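Local coordinates for protein kojibiose phosphorylase (Gut metagenome, PDB 6W0P) that belongs to glycoside hydrolase family 65, a family of carbohydrate-active enzymes with a largely alpha-helical central catalytic domain, at residues T543-Q548 / L606-N611. Numbering follows the deposited sequence.
Sequences TLLFEQ and LLANYN
Asn-609 meets the backbone of Leu-544 and Phe-546 with both ends of its side-chain amide, an example of how one carboxamide on a helix can hold an irregular chain by its main-chain groups. Its OD1 accepts from Phe-546 N at 2.9 Å, and the donor lies in the carbonyl plane on a lone pair, with an N-H...O angle of 159°. The ND2 end gives a more bent bond, 143°, to Leu-544 O at 2.8 Å, the acceptor standing somewhat out of the amide plane. ND2 is also bonded to Gln-605 O, one turn back on the same helix. Together the three bonds fix the rotation of the amide and satisfy a buried polar group. The ring of Phe-546 presents its edge to OD1, CD2 lying 3.9 Å away, while the ring and amide planes are 40° apart; the same ring also meets Phe-593 edge-to-face. Within the mostly helical central catalytic domain of this family, the contact thus ties the long loop between helices 522-534 and 590-596 to helix 603-613. One residue before Asn-609, Ala-608 points its methyl at the loop, where CB rests 3.5 Å from Thr-543 O and 4.1 Å from Leu-544 CB. The CD2 branch of Leu-545 reaches the helix backbone, 3.3 Å from Ala-608 O, and also packs against the Ala-608 methyl. The loop makes an ST turn here, in which Thr-543 OG1 accepts from Leu-545 N at 3.2 Å.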
ATOM      1  N   THR A 543       7.985  10.289  37.047  1.00 40.01           N
ATOM      2  CA  THR A 543       7.644   8.843  36.844  1.00 37.68           C
ATOM      3  C   THR A 543       8.876   8.084  36.342  1.00 35.83           C
ATOM      4  O   THR A 543       8.875   6.848  36.413  1.00 35.83           O
ATOM      5  CB  THR A 543       6.465   8.676  35.878  1.00 37.28           C
ATOM      6  OG1 THR A 543       6.939   9.063  34.588  1.00 35.95           O
ATOM      7  CG2 THR A 543       5.244   9.486  36.275  1.00 37.56           C
ATOM      8  N   LEU A 544       9.871   8.808  35.825  1.00 34.53           N
ATOM      9  CA  LEU A 544      11.095   8.253  35.188  1.00 34.23           C
ATOM     10  C   LEU A 544      10.735   7.560  33.852  1.00 32.57           C
ATOM     11  O   LEU A 544      11.597   6.818  33.346  1.00 30.99           O
ATOM     12  CB  LEU A 544      11.795   7.266  36.142  1.00 34.73           C
ATOM     13  CG  LEU A 544      12.105   7.743  37.565  1.00 36.08           C
ATOM     14  CD1 LEU A 544      12.788   6.641  38.354  1.00 35.88           C
ATOM     15  CD2 LEU A 544      12.973   9.003  37.579  1.00 35.90           C
ATOM     16  N   LEU A 545       9.537   7.790  33.290  1.00 32.21           N
ATOM     17  CA  LEU A 545       9.084   7.116  32.030  1.00 32.07           C
ATOM     18  C   LEU A 545       9.486   7.945  30.807  1.00 31.52           C
ATOM     19  O   LEU A 545       9.412   9.180  30.870  1.00 32.80           O
ATOM     20  CB  LEU A 545       7.570   6.907  32.047  1.00 31.95           C
ATOM     21  CG  LEU A 545       7.043   5.915  33.086  1.00 32.70           C
ATOM     22  CD1 LEU A 545       5.523   5.936  33.141  1.00 32.96           C
ATOM     23  CD2 LEU A 545       7.522   4.503  32.795  1.00 32.77           C
ATOM     24  N   PHE A 546       9.925   7.288  29.736  1.00 30.39           N
ATOM     25  CA  PHE A 546       9.860   7.833  28.355  1.00 29.64           C
ATOM     26  C   PHE A 546       8.489   7.489  27.781  1.00 29.61           C
ATOM     27  O   PHE A 546       7.973   6.359  28.048  1.00 29.24           O
ATOM     28  CB  PHE A 546      10.966   7.277  27.468  1.00 28.79           C
ATOM     29  CG  PHE A 546      12.348   7.690  27.896  1.00 28.92           C
ATOM     30  CD1 PHE A 546      12.912   8.880  27.451  1.00 29.07           C
ATOM     31  CD2 PHE A 546      13.079   6.892  28.757  1.00 28.53           C
ATOM     32  CE1 PHE A 546      14.186   9.250  27.871  1.00 29.45           C
ATOM     33  CE2 PHE A 546      14.354   7.258  29.150  1.00 29.07           C
ATOM     34  CZ  PHE A 546      14.908   8.431  28.706  1.00 29.18           C
ATOM     35  N   GLU A 547       7.882   8.433  27.064  1.00 29.61           N
ATOM     36  CA  GLU A 547       6.627   8.150  26.321  1.00 30.13           C
ATOM     37  C   GLU A 547       7.063   7.726  24.923  1.00 29.15           C
ATOM     38  O   GLU A 547       7.861   8.437  24.361  1.00 29.07           O
ATOM     39  CB  GLU A 547       5.666   9.346  26.307  1.00 30.99           C
ATOM     40  CG  GLU A 547       4.300   8.982  25.718  1.00 31.04           C
ATOM     41  CD  GLU A 547       3.247  10.083  25.707  1.00 31.04           C
ATOM     42  OE1 GLU A 547       3.624  11.271  25.803  1.00 32.01           O
ATOM     43  OE2 GLU A 547       2.068   9.754  25.551  1.00 30.67           O
ATOM     44  N   GLN A 548       6.578   6.587  24.425  1.00 28.71           N
ATOM     45  CA  GLN A 548       7.094   5.947  23.192  1.00 28.17           C
ATOM     46  C   GLN A 548       6.936   6.907  22.018  1.00 27.19           C
ATOM     47  O   GLN A 548       7.842   6.953  21.165  1.00 26.64           O
ATOM     48  CB  GLN A 548       6.366   4.636  22.891  1.00 28.30           C
ATOM     49  CG  GLN A 548       7.041   3.866  21.787  1.00 28.14           C
ATOM     50  CD  GLN A 548       6.372   2.542  21.560  1.00 28.31           C
ATOM     51  OE1 GLN A 548       6.397   1.668  22.427  1.00 29.12           O
ATOM     52  NE2 GLN A 548       5.796   2.388  20.379  1.00 27.30           N
ATOM     53  N   LEU A 606      15.064   1.960  34.442  1.00 30.73           N
ATOM     54  CA  LEU A 606      14.817   0.671  33.747  1.00 30.21           C
ATOM     55  C   LEU A 606      13.562   0.006  34.317  1.00 29.76           C
ATOM     56  O   LEU A 606      12.754  -0.503  33.508  1.00 28.89           O
ATOM     57  CB  LEU A 606      16.044  -0.220  33.901  1.00 30.18           C
ATOM     58  CG  LEU A 606      17.297   0.268  33.186  1.00 30.27           C
ATOM     59  CD1 LEU A 606      18.529  -0.358  33.807  1.00 30.45           C
ATOM     60  CD2 LEU A 606      17.224  -0.079  31.698  1.00 30.16           C
ATOM     61  N   LEU A 607      13.385  -0.008  35.638  1.00 29.66           N
ATOM     62  CA  LEU A 607      12.230  -0.735  36.238  1.00 30.33           C
ATOM     63  C   LEU A 607      10.943   0.029  35.893  1.00 30.08           C
ATOM     64  O   LEU A 607       9.961  -0.618  35.508  1.00 30.48           O
ATOM     65  CB  LEU A 607      12.443  -0.950  37.743  1.00 31.10           C
ATOM     66  CG  LEU A 607      11.303  -1.601  38.543  1.00 32.02           C
ATOM     67  CD1 LEU A 607      11.180  -3.088  38.278  1.00 32.08           C
ATOM     68  CD2 LEU A 607      11.497  -1.387  40.050  1.00 32.96           C
ATOM     69  N   ALA A 608      10.942   1.357  35.946  1.00 29.75           N
ATOM     70  CA  ALA A 608       9.727   2.142  35.632  1.00 29.54           C
ATOM     71  C   ALA A 608       9.326   1.851  34.184  1.00 28.79           C
ATOM     72  O   ALA A 608       8.172   1.502  33.945  1.00 28.85           O
ATOM     73  CB  ALA A 608       9.966   3.611  35.855  1.00 29.42           C
ATOM     74  N   ASN A 609      10.271   1.931  33.249  1.00 28.53           N
ATOM     75  CA  ASN A 609       9.973   1.748  31.798  1.00 27.89           C
ATOM     76  C   ASN A 609       9.668   0.279  31.515  1.00 27.69           C
ATOM     77  O   ASN A 609       8.779   0.018  30.706  1.00 27.39           O
ATOM     78  CB  ASN A 609      11.067   2.340  30.925  1.00 27.41           C
ATOM     79  CG  ASN A 609      11.073   3.849  31.016  1.00 27.74           C
ATOM     80  OD1 ASN A 609      10.399   4.482  30.212  1.00 28.21           O
ATOM     81  ND2 ASN A 609      11.787   4.427  31.984  1.00 27.28           N
ATOM     82  N   TYR A 610      10.373  -0.635  32.163  1.00 27.89           N
ATOM     83  CA  TYR A 610      10.130  -2.081  32.001  1.00 28.41           C
ATOM     84  C   TYR A 610       8.691  -2.381  32.432  1.00 29.54           C
ATOM     85  O   TYR A 610       7.983  -3.136  31.713  1.00 30.28           O
ATOM     86  CB  TYR A 610      11.149  -2.908  32.784  1.00 28.36           C
ATOM     87  CG  TYR A 610      10.960  -4.399  32.656  1.00 27.87           C
ATOM     88  CD1 TYR A 610      11.581  -5.133  31.655  1.00 27.54           C
ATOM     89  CD2 TYR A 610      10.152  -5.077  33.549  1.00 28.23           C
ATOM     90  CE1 TYR A 610      11.403  -6.503  31.547  1.00 27.24           C
ATOM     91  CE2 TYR A 610       9.961  -6.442  33.454  1.00 27.98           C
ATOM     92  CZ  TYR A 610      10.561  -7.152  32.429  1.00 27.43           C
ATOM     93  OH  TYR A 610      10.362  -8.498  32.398  1.00 27.05           O
ATOM     94  N   ASN A 611       8.292  -1.859  33.594  1.00 30.08           N
ATOM     95  CA  ASN A 611       6.983  -2.168  34.218  1.00 30.04           C
ATOM     96  C   ASN A 611       5.886  -1.598  33.320  1.00 29.81           C
ATOM     97  O   ASN A 611       4.838  -2.212  33.256  1.00 30.32           O
ATOM     98  CB  ASN A 611       6.835  -1.604  35.633  1.00 30.65           C
ATOM     99  CG  ASN A 611       7.500  -2.433  36.714  1.00 31.40           C
ATOM    100  OD1 ASN A 611       7.930  -3.551  36.470  1.00 31.59           O
ATOM    101  ND2 ASN A 611       7.645  -1.865  37.903  1.00 31.50           N
TER